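Local coordinates for protein predicted ATPase involved in replication control, Cdc46/Mcm family (Methanopyrus kandleri AV19, PDB 3F8T) that probably binds ATP and single-stranded DNA, as a homolog of the MCM helicases that unwind DNA during replication, at residues Val125-Gly130 and Gly288-Ala293; Glu132-Ala137 and Gly152-Pro157; Glu195-Ala200 and Met465-Asp470. The protein carries 2 engineered substitutions. One frame throughout, in Å; residues are numbered along the deposited sequence.

Interaction 1: Val125-Gly130 and Gly288-Ala293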
loop_
_atom_site.group_PDB
_atom_site.type_symbol
_atom_site.label_atom_id
_atom_site.label_comp_id
_atom_site.label_asym_id
_atom_site.label_seq_id
_atom_site.Cartn_x
_atom_site.Cartn_y
_atom_site.Cartn_z
ATOM N N VAL A 125 -3.000 -1.777 -9.482
ATOM C CA VAL A 125 -3.793 -2.564 -10.412
ATOM C C VAL A 125 -5.187 -2.775 -9.828
ATOM O O VAL A 125 -5.355 -3.355 -8.747
ATOM C CB VAL A 125 -3.117 -3.937 -10.753
ATOM C CG1 VAL A 125 -3.947 -4.710 -11.768
ATOM C CG2 VAL A 125 -1.682 -3.736 -11.264
ATOM N N ARG A 126 -6.190 -2.290 -10.549
ATOM C CA ARG A 126 -7.579 -2.424 -10.113
ATOM C C ARG A 126 -8.190 -3.736 -10.572
ATOM O O ARG A 126 -9.052 -4.305 -9.888
ATOM C CB ARG A 126 -8.407 -1.281 -10.692
ATOM C CG ARG A 126 -8.015 0.083 -10.159
ATOM C CD ARG A 126 -8.670 0.350 -8.814
ATOM N NE ARG A 126 -10.002 0.903 -9.003
ATOM C CZ ARG A 126 -10.352 2.151 -8.717
ATOM N NH1 ARG A 126 -9.482 3.008 -8.195
ATOM N NH2 ARG A 126 -11.590 2.537 -8.949
ATOM N N GLU A 127 -7.745 -4.213 -11.736
ATOM C CA GLU A 127 -8.414 -5.319 -12.396
ATOM C C GLU A 127 -7.499 -5.966 -13.432
ATOM O O GLU A 127 -6.629 -5.309 -14.012
ATOM C CB GLU A 127 -9.708 -4.813 -13.058
ATOM C CG GLU A 127 -10.540 -5.894 -13.729
ATOM C CD GLU A 127 -11.755 -5.341 -14.436
ATOM O OE1 GLU A 127 -12.375 -4.371 -13.921
ATOM O OE2 GLU A 127 -12.091 -5.889 -15.517
ATOM N N VAL A 128 -7.677 -7.266 -13.632
ATOM C CA VAL A 128 -6.991 -7.971 -14.709
ATOM C C VAL A 128 -8.000 -8.847 -15.422
ATOM O O VAL A 128 -9.012 -9.239 -14.833
ATOM C CB VAL A 128 -5.785 -8.808 -14.226
ATOM C CG1 VAL A 128 -4.750 -7.941 -13.522
ATOM C CG2 VAL A 128 -6.211 -10.013 -13.333
ATOM N N ARG A 129 -7.741 -9.135 -16.694
ATOM C CA ARG A 129 -8.625 -10.024 -17.432
ATOM C C ARG A 129 -7.898 -10.813 -18.528
ATOM O O ARG A 129 -6.825 -10.406 -19.016
ATOM C CB ARG A 129 -9.865 -9.281 -17.956
ATOM C CG ARG A 129 -9.671 -8.431 -19.173
ATOM C CD ARG A 129 -11.011 -7.854 -19.641
ATOM N NE ARG A 129 -10.913 -7.292 -20.997
ATOM C CZ ARG A 129 -10.472 -6.067 -21.279
ATOM N NH1 ARG A 129 -10.077 -5.250 -20.304
ATOM N NH2 ARG A 129 -10.417 -5.656 -22.542
ATOM N N GLY A 130 -8.485 -11.958 -18.864
ATOM C CA GLY A 130 -7.937 -12.843 -19.879
ATOM C C GLY A 130 -8.721 -14.136 -20.026
ATOM O O GLY A 130 -9.860 -14.248 -19.573
ATOM N N GLY A 288 -14.248 -15.753 -21.053
ATOM C CA GLY A 288 -12.991 -15.362 -20.418
ATOM C C GLY A 288 -13.235 -15.114 -18.939
ATOM O O GLY A 288 -14.300 -15.445 -18.413
ATOM N N TRP A 289 -12.248 -14.532 -18.266
ATOM C CA TRP A 289 -12.346 -14.231 -16.838
ATOM C C TRP A 289 -11.833 -12.816 -16.554
ATOM O O TRP A 289 -10.920 -12.340 -17.223
ATOM C CB TRP A 289 -11.563 -15.259 -16.008
ATOM C CG TRP A 289 -10.136 -15.399 -16.440
ATOM C CD1 TRP A 289 -9.630 -16.328 -17.313
ATOM C CD2 TRP A 289 -9.027 -14.577 -16.042
ATOM N NE1 TRP A 289 -8.277 -16.137 -17.474
ATOM C CE2 TRP A 289 -7.881 -15.067 -16.710
ATOM C CE3 TRP A 289 -8.890 -13.474 -15.181
ATOM C CZ2 TRP A 289 -6.613 -14.492 -16.547
ATOM C CZ3 TRP A 289 -7.633 -12.903 -15.022
ATOM C CH2 TRP A 289 -6.510 -13.412 -15.699
ATOM N N ALA A 290 -12.433 -12.151 -15.574
ATOM C CA ALA A 290 -11.924 -10.861 -15.094
ATOM C C ALA A 290 -11.882 -10.895 -13.575
ATOM O O ALA A 290 -12.818 -11.383 -12.945
ATOM C CB ALA A 290 -12.797 -9.734 -15.574
ATOM N N LEU A 291 -10.790 -10.400 -12.997
ATOM C CA LEU A 291 -10.640 -10.354 -11.552
ATOM C C LEU A 291 -10.433 -8.899 -11.119
ATOM O O LEU A 291 -9.453 -8.268 -11.525
ATOM C CB LEU A 291 -9.455 -11.217 -11.126
ATOM C CG LEU A 291 -9.164 -11.334 -9.628
ATOM C CD1 LEU A 291 -10.314 -12.026 -8.904
ATOM C CD2 LEU A 291 -7.843 -12.061 -9.389
ATOM N N ARG A 292 -11.370 -8.382 -10.318
ATOM C CA ARG A 292 -11.379 -6.973 -9.903
ATOM C C ARG A 292 -11.187 -6.846 -8.384
ATOM O O ARG A 292 -11.891 -7.499 -7.594
ATOM C CB ARG A 292 -12.685 -6.279 -10.339
ATOM C CG ARG A 292 -12.872 -4.913 -9.680
ATOM C CD ARG A 292 -13.808 -3.970 -10.400
ATOM N NE ARG A 292 -13.510 -2.600 -9.970
ATOM C CZ ARG A 292 -12.666 -1.768 -10.589
ATOM N NH1 ARG A 292 -12.042 -2.131 -11.718
ATOM N NH2 ARG A 292 -12.458 -0.552 -10.091
ATOM N N ALA A 293 -10.224 -6.016 -7.991
ATOM C CA ALA A 293 -9.894 -5.818 -6.592
ATOM C C ALA A 293 -11.015 -5.071 -5.893
ATOM O O ALA A 293 -11.486 -4.056 -6.398
ATOM C CB ALA A 293 -8.619 -5.031 -6.463
HETATM O O HOH W 1 -10.688 -2.370 -8.284
#
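Trp289 lays its indole over the backbone of Gly130, at one end of an antiparallel pairing between Val125-Gly130 and Gly288-Ala293. Chi1 of 54° sets CG between the backbone N and the carbonyl carbon, and chi2 of -95° turns the ring face to Gly130. Starting from CB, which is still 4.1 Å from Gly130 O, CG and then CD1 pass close beneath that oxygen, and CD1 is 3.1 Å from Gly130 O. NE1 also lies near it, but at a poor angle, and gives its hydrogen bond to Ala131 O instead. Farther round, CE2 faces Gly130 C, and CZ2 sits against Gly130 N and CA. Gly130 CA thus makes a CH-pi contact 4.2 Å from the centroid of the Trp289 six-membered ring. At the far rim Trp289 CZ3 meets Val128 CG2 edge-on, 3.6 Å away. Leu134 packs on the same indole and on Val128.

Val128 with Leu291 and Gly130 with Trp289 are hydrogen-bonded pairs, the latter including Trp289 N to Gly130 O at 2.7 Å. On the sheet face of Glu127 and Arg292, the two side chains cross at about a right angle. Arg292 NH1 reaches Glu127 OE1, 3.2 Å away, in a salt bridge through the anti lone pair of Glu127 OE1. Arg292 NH2 meanwhile stands 3.1 Å from Arg126 NE, two donors side by side; Glu127 probably offsets some of this repulsion. Water 1 joins Arg126 O to Ala293 O.

Arg126 and Glu127 form a classic beta bulge opposite Ile138. The pairing extends the OB-fold sheet with a hairpin, strands 281-285 and 289-293, from the P-loop domain, consistent with the helix-2 insert of MCM ATPases.

Interaction 2: Glu132-Ala137 and Gly152-Pro157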
loop_
_atom_site.group_PDB
_atom_site.type_symbol
_atom_site.label_atom_id
_atom_site.label_comp_id
_atom_site.label_asym_id
_atom_site.label_seq_id
_atom_site.Cartn_x
_atom_site.Cartn_y
_atom_site.Cartn_z
ATOM N N GLU A 132 -7.099 -18.022 -21.656
ATOM C CA GLU A 132 -5.985 -18.940 -21.474
ATOM C C GLU A 132 -4.811 -18.145 -20.897
ATOM O O GLU A 132 -4.057 -18.655 -20.063
ATOM C CB GLU A 132 -5.618 -19.574 -22.822
ATOM C CG GLU A 132 -4.623 -20.713 -22.753
ATOM C CD GLU A 132 -3.174 -20.254 -22.662
ATOM O OE1 GLU A 132 -2.375 -21.007 -22.075
ATOM O OE2 GLU A 132 -2.832 -19.153 -23.167
ATOM N N ARG A 133 -4.696 -16.887 -21.332
ATOM C CA ARG A 133 -3.597 -16.002 -20.971
ATOM C C ARG A 133 -4.110 -14.748 -20.251
ATOM O O ARG A 133 -5.225 -14.289 -20.502
ATOM C CB ARG A 133 -2.849 -15.595 -22.246
ATOM C CG ARG A 133 -1.503 -14.915 -22.023
ATOM C CD ARG A 133 -0.805 -14.567 -23.339
ATOM N NE ARG A 133 -1.521 -13.558 -24.128
ATOM C CZ ARG A 133 -0.943 -12.741 -25.012
ATOM N NH1 ARG A 133 0.373 -12.800 -25.227
ATOM N NH2 ARG A 133 -1.679 -11.855 -25.677
ATOM N N LEU A 134 -3.294 -14.214 -19.346
ATOM C CA LEU A 134 -3.530 -12.896 -18.750
ATOM C C LEU A 134 -3.271 -11.832 -19.824
ATOM O O LEU A 134 -2.172 -11.762 -20.374
ATOM C CB LEU A 134 -2.615 -12.721 -17.534
ATOM C CG LEU A 134 -2.431 -11.382 -16.828
ATOM C CD1 LEU A 134 -3.753 -10.860 -16.285
ATOM C CD2 LEU A 134 -1.410 -11.536 -15.702
ATOM N N GLU A 135 -4.281 -11.013 -20.125
ATOM C CA GLU A 135 -4.258 -10.167 -21.327
ATOM C C GLU A 135 -4.372 -8.664 -21.100
ATOM O O GLU A 135 -3.721 -7.896 -21.799
ATOM C CB GLU A 135 -5.370 -10.583 -22.304
ATOM C CG GLU A 135 -5.268 -12.018 -22.813
ATOM C CD GLU A 135 -6.500 -12.480 -23.573
ATOM O OE1 GLU A 135 -7.560 -11.806 -23.495
ATOM O OE2 GLU A 135 -6.411 -13.535 -24.250
ATOM N N HIS A 136 -5.234 -8.254 -20.169
ATOM C CA HIS A 136 -5.548 -6.841 -19.965
ATOM C C HIS A 136 -5.534 -6.475 -18.489
ATOM O O HIS A 136 -5.844 -7.304 -17.634
ATOM C CB HIS A 136 -6.940 -6.505 -20.493
ATOM C CG HIS A 136 -7.064 -6.558 -21.983
ATOM N ND1 HIS A 136 -6.958 -5.435 -22.775
ATOM C CD2 HIS A 136 -7.307 -7.593 -22.823
ATOM C CE1 HIS A 136 -7.115 -5.778 -24.042
ATOM N NE2 HIS A 136 -7.324 -7.081 -24.098
ATOM N N ALA A 137 -5.204 -5.222 -18.205
ATOM C CA ALA A 137 -5.303 -4.705 -16.850
ATOM C C ALA A 137 -5.847 -3.286 -16.860
ATOM O O ALA A 137 -5.770 -2.568 -17.881
ATOM C CB ALA A 137 -3.945 -4.763 -16.158
ATOM N N GLY A 152 1.800 -10.643 -22.417
ATOM C CA GLY A 152 2.568 -11.671 -21.705
ATOM C C GLY A 152 3.159 -11.248 -20.376
ATOM O O GLY A 152 3.653 -12.089 -19.611
ATOM N N HIS A 153 3.130 -9.946 -20.091
ATOM C CA HIS A 153 3.668 -9.436 -18.832
ATOM C C HIS A 153 2.685 -9.676 -17.707
ATOM O O HIS A 153 1.483 -9.475 -17.869
ATOM C CB HIS A 153 4.015 -7.959 -18.937
ATOM C CG HIS A 153 5.063 -7.667 -19.958
ATOM N ND1 HIS A 153 4.757 -7.322 -21.254
ATOM C CD2 HIS A 153 6.414 -7.683 -19.879
ATOM C CE1 HIS A 153 5.875 -7.130 -21.932
ATOM N NE2 HIS A 153 6.896 -7.342 -21.120
ATOM N N ARG A 154 3.200 -10.115 -16.569
ATOM C CA ARG A 154 2.337 -10.499 -15.471
ATOM C C ARG A 154 2.243 -9.451 -14.358
ATOM O O ARG A 154 3.167 -8.676 -14.113
ATOM C CB ARG A 154 2.747 -11.872 -14.925
ATOM C CG ARG A 154 2.162 -13.030 -15.744
ATOM C CD ARG A 154 2.947 -14.323 -15.589
ATOM N NE ARG A 154 3.010 -14.794 -14.203
ATOM C CZ ARG A 154 2.110 -15.586 -13.609
ATOM N NH1 ARG A 154 1.041 -16.019 -14.265
ATOM N NH2 ARG A 154 2.287 -15.951 -12.340
ATOM N N LEU A 155 1.084 -9.435 -13.719
ATOM C CA LEU A 155 0.818 -8.613 -12.548
ATOM C C LEU A 155 -0.543 -9.068 -12.018
ATOM O O LEU A 155 -1.171 -9.972 -12.609
ATOM C CB LEU A 155 0.873 -7.102 -12.880
ATOM C CG LEU A 155 0.275 -6.552 -14.171
ATOM C CD1 LEU A 155 -1.246 -6.768 -14.249
ATOM C CD2 LEU A 155 0.610 -5.085 -14.341
ATOM N N GLY A 156 -1.004 -8.478 -10.920
ATOM C CA GLY A 156 -2.290 -8.881 -10.348
ATOM C C GLY A 156 -2.976 -7.752 -9.598
ATOM O O GLY A 156 -2.335 -6.773 -9.251
ATOM N N PRO A 157 -4.285 -7.898 -9.326
ATOM C CA PRO A 157 -5.053 -6.822 -8.677
ATOM C C PRO A 157 -4.452 -6.464 -7.317
ATOM O O PRO A 157 -4.109 -7.361 -6.538
ATOM C CB PRO A 157 -6.440 -7.446 -8.499
ATOM C CG PRO A 157 -6.508 -8.552 -9.581
ATOM C CD PRO A 157 -5.107 -9.101 -9.579
HETATM O O HOH W 2 -0.813 -10.858 -22.516
HETATM O O HOH W 3 0.311 -11.740 -19.382
#
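Leu134 points its CB toward the loop Gly152-Pro157, and its CD2 methyl does most of the touching. Chi1 of 169° puts CG anti to the backbone N, and the branch beyond it then brings CD2 to the loop backbone. There Leu134 CD2 comes to 3.5 Å from Leu155 O and also lies beside Leu155 N. The aliphatic part of Arg154 meets the same methyl, with its CG 3.9 Å from Leu134 CD2. This is a methyl group set against a peptide and a methylene.

Ala137, farther along the strand, also aims its CB at the loop. Leu155 answers with CD1, 3.9 Å from Ala137 CB. Its CG sits between the backbone N and the carbonyl carbon (chi1 41°), and the end of the chain swings toward the strand although its CB does not point there. Val128 and Leu150 pack on both Leu134 and Leu155, so the two leucines share apolar neighbours. The touching parts run 51° apart end to end and exchange no direct hydrogen bond.

Water takes over at the other end. Leu134 O accepts from two waters: water 2, 2.7 Å from Leu134 O, itself accepts from Gly152 N, and water 3 donates also to His153 O, 3.0 Å away. Arg133, bent at chi3, brings its guanidinium across this spot, with water 2 lying 3.1 Å above its plane and over its centre. His153 points its CB away from the strand and hydrogen-bonds Leu150 O through ND1.

Topologically the loop joins strand 145-149 to strand 160-168, the third and fourth strands of an OB fold, a connection that in many OB folds carries a helix. Here an extended loop covers the second strand with its leucine and its backbone.

Interaction 3: Glu195-Ala200 and Met465-Asp470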
loop_
_atom_site.group_PDB
_atom_site.type_symbol
_atom_site.label_atom_id
_atom_site.label_comp_id
_atom_site.label_asym_id
_atom_site.label_seq_id
_atom_site.Cartn_x
_atom_site.Cartn_y
_atom_site.Cartn_z
ATOM N N GLU A 195 14.821 17.882 8.789
ATOM C CA GLU A 195 13.500 18.040 9.420
ATOM C C GLU A 195 13.066 16.726 10.061
ATOM O O GLU A 195 12.579 16.712 11.188
ATOM C CB GLU A 195 12.420 18.449 8.413
ATOM C CG GLU A 195 12.602 19.784 7.710
ATOM C CD GLU A 195 11.353 20.153 6.903
ATOM O OE1 GLU A 195 10.351 20.613 7.503
ATOM O OE2 GLU A 195 11.362 19.954 5.671
ATOM N N PHE A 196 13.240 15.630 9.324
ATOM C CA PHE A 196 12.892 14.283 9.807
ATOM C C PHE A 196 13.634 13.976 11.100
ATOM O O PHE A 196 13.033 13.551 12.080
ATOM C CB PHE A 196 13.232 13.221 8.749
ATOM C CG PHE A 196 12.298 13.183 7.551
ATOM C CD1 PHE A 196 11.253 14.094 7.389
ATOM C CD2 PHE A 196 12.505 12.228 6.556
ATOM C CE1 PHE A 196 10.422 14.028 6.279
ATOM C CE2 PHE A 196 11.696 12.161 5.426
ATOM C CZ PHE A 196 10.648 13.062 5.282
ATOM N N ARG A 197 14.951 14.202 11.112
ATOM C CA ARG A 197 15.735 13.904 12.305
ATOM C C ARG A 197 15.282 14.736 13.496
ATOM O O ARG A 197 15.191 14.222 14.605
ATOM C CB ARG A 197 17.241 14.058 12.066
ATOM C CG ARG A 197 18.097 13.660 13.280
ATOM C CD ARG A 197 17.801 12.221 13.772
ATOM N NE ARG A 197 17.896 11.211 12.713
ATOM C CZ ARG A 197 17.469 9.954 12.840
ATOM N NH1 ARG A 197 16.919 9.558 13.980
ATOM N NH2 ARG A 197 17.588 9.094 11.832
ATOM N N GLU A 198 14.964 16.009 13.256
ATOM C CA GLU A 198 14.428 16.868 14.310
ATOM C C GLU A 198 13.096 16.362 14.851
ATOM O O GLU A 198 12.888 16.345 16.062
ATOM C CB GLU A 198 14.299 18.310 13.822
ATOM C CG GLU A 198 15.660 19.021 13.740
ATOM C CD GLU A 198 15.569 20.350 13.023
ATOM O OE1 GLU A 198 14.563 21.063 13.230
ATOM O OE2 GLU A 198 16.501 20.677 12.257
ATOM N N LEU A 199 12.211 15.932 13.957
ATOM C CA LEU A 199 10.916 15.383 14.380
ATOM C C LEU A 199 11.135 14.140 15.244
ATOM O O LEU A 199 10.591 14.044 16.349
ATOM C CB LEU A 199 10.015 15.091 13.164
ATOM C CG LEU A 199 8.563 14.635 13.381
ATOM C CD1 LEU A 199 7.849 15.497 14.411
ATOM C CD2 LEU A 199 7.792 14.632 12.055
ATOM N N ALA A 200 11.958 13.211 14.762
ATOM C CA ALA A 200 12.318 11.998 15.523
ATOM C C ALA A 200 12.831 12.251 16.944
ATOM O O ALA A 200 12.481 11.527 17.879
ATOM C CB ALA A 200 13.324 11.172 14.748
ATOM N N MET A 465 8.384 5.222 14.642
ATOM C CA MET A 465 8.103 6.652 14.788
ATOM C C MET A 465 9.326 7.445 15.252
ATOM O O MET A 465 9.401 8.669 15.042
ATOM C CB MET A 465 6.972 6.828 15.795
ATOM C CG MET A 465 6.174 8.082 15.664
ATOM S SD MET A 465 4.823 7.970 16.865
ATOM C CE MET A 465 3.452 7.476 15.863
ATOM N N ARG A 466 10.264 6.751 15.900
ATOM C CA ARG A 466 11.527 7.341 16.353
ATOM C C ARG A 466 12.630 7.073 15.338
ATOM O O ARG A 466 13.815 7.330 15.620
ATOM C CB ARG A 466 11.962 6.717 17.688
ATOM C CG ARG A 466 11.113 7.026 18.898
ATOM C CD ARG A 466 11.794 6.536 20.187
ATOM N NE ARG A 466 11.971 5.079 20.218
ATOM C CZ ARG A 466 13.120 4.449 19.979
ATOM N NH1 ARG A 466 14.222 5.139 19.709
ATOM N NH2 ARG A 466 13.170 3.124 20.012
ATOM N N LEU A 467 12.242 6.550 14.175
ATOM C CA LEU A 467 13.165 6.119 13.121
ATOM C C LEU A 467 14.194 5.126 13.661
ATOM O O LEU A 467 15.385 5.210 13.348
ATOM C CB LEU A 467 13.860 7.334 12.461
ATOM C CG LEU A 467 12.983 8.424 11.832
ATOM C CD1 LEU A 467 13.874 9.538 11.281
ATOM C CD2 LEU A 467 12.102 7.851 10.711
ATOM N N SER A 468 13.731 4.166 14.457
ATOM C CA SER A 468 14.636 3.208 15.056
ATOM C C SER A 468 14.339 1.749 14.686
ATOM O O SER A 468 13.186 1.364 14.437
ATOM C CB SER A 468 14.667 3.400 16.574
ATOM O OG SER A 468 15.360 2.336 17.187
ATOM N N ASP A 469 15.398 0.942 14.660
ATOM C CA ASP A 469 15.257 -0.493 14.475
ATOM C C ASP A 469 15.278 -1.259 15.796
ATOM O O ASP A 469 15.136 -2.481 15.803
ATOM C CB ASP A 469 16.340 -1.022 13.542
ATOM C CG ASP A 469 16.177 -0.516 12.129
ATOM O OD1 ASP A 469 15.030 -0.428 11.633
ATOM O OD2 ASP A 469 17.218 -0.217 11.504
ATOM N N ASP A 470 15.464 -0.538 16.894
ATOM C CA ASP A 470 15.497 -1.129 18.221
ATOM C C ASP A 470 14.270 -0.723 19.036
ATOM O O ASP A 470 14.056 0.458 19.321
ATOM C CB ASP A 470 16.787 -0.734 18.941
ATOM C CG ASP A 470 18.029 -1.216 18.210
ATOM O OD1 ASP A 470 18.007 -2.318 17.636
ATOM O OD2 ASP A 470 19.022 -0.470 18.191
HETATM O O HOH W 4 17.392 6.368 12.349
#
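Ala200, near the end of helix 190-201, and Leu467, on the turn after helix 449-465, form the apolar heart of this contact. Both point their CB at the opposite segment, and Leu467 CD1 comes to 3.9 Å from Ala200 CB. Tyr402, from helix 396-409, packs on both residues. Arg466 O adds a looser backbone contact, 4.0 Å from Ala200 CB.

Charged against apolar, Arg197 folds back over the leucine. Its CG is anti to the backbone N (chi1 -176°), and bends at chi2 and chi3 bring the guanidinium round although CB points away. Leu467 CD1 lies 3.7 Å above the guanidinium plane, offset toward the rim, with Arg197 NH2 the nearest atom at 3.8 Å.

Leu467 is the C-prime residue of a Schellman motif that ends helix 449-465; its positive phi (54°) turns the chain there. The contact thus sets a helix end of the AAA-lid region against a helix of the P-loop region.

Direct hydrogen bonds between the segments are absent, but water 4 bridges them: it accepts from Arg197 NH2 and donates to Leu467 O, at a distance short enough for its exact value to be doubtful. Within Met465-Asp470, Ser468 OG accepts from Asp470 N at 2.9 Å, an ST turn that shapes the chain just after the Schellman turn. Arg466, whose CB points away from the helix, makes a weak bond from NH2 to Asp470 O, while its salt-bridge partner is Asp475.

Interactions 1 and 2 are neighbours, their centres about 8 Å apart, and meet through strands 118-130 and 134-140 of one sheet. Arg129 probably hydrogen-bonds from its N to His136 O, at 2.8 Å, and accepts from Glu135 N through its own O. Along the chain, interaction 2 is nested in the loop that interaction 1 closes. Interaction 3 lies on the opposite side of the chain's centre, about 40 Å from both centres. The nearest atoms of interactions 1 and 3 are about 25 Å apart, and those of interactions 2 and 3 about 27 Å apart. Interactions 1 and 3 alternate along the sequence, and both involve the P-loop region, joined to the OB fold in one and to the lid in the other.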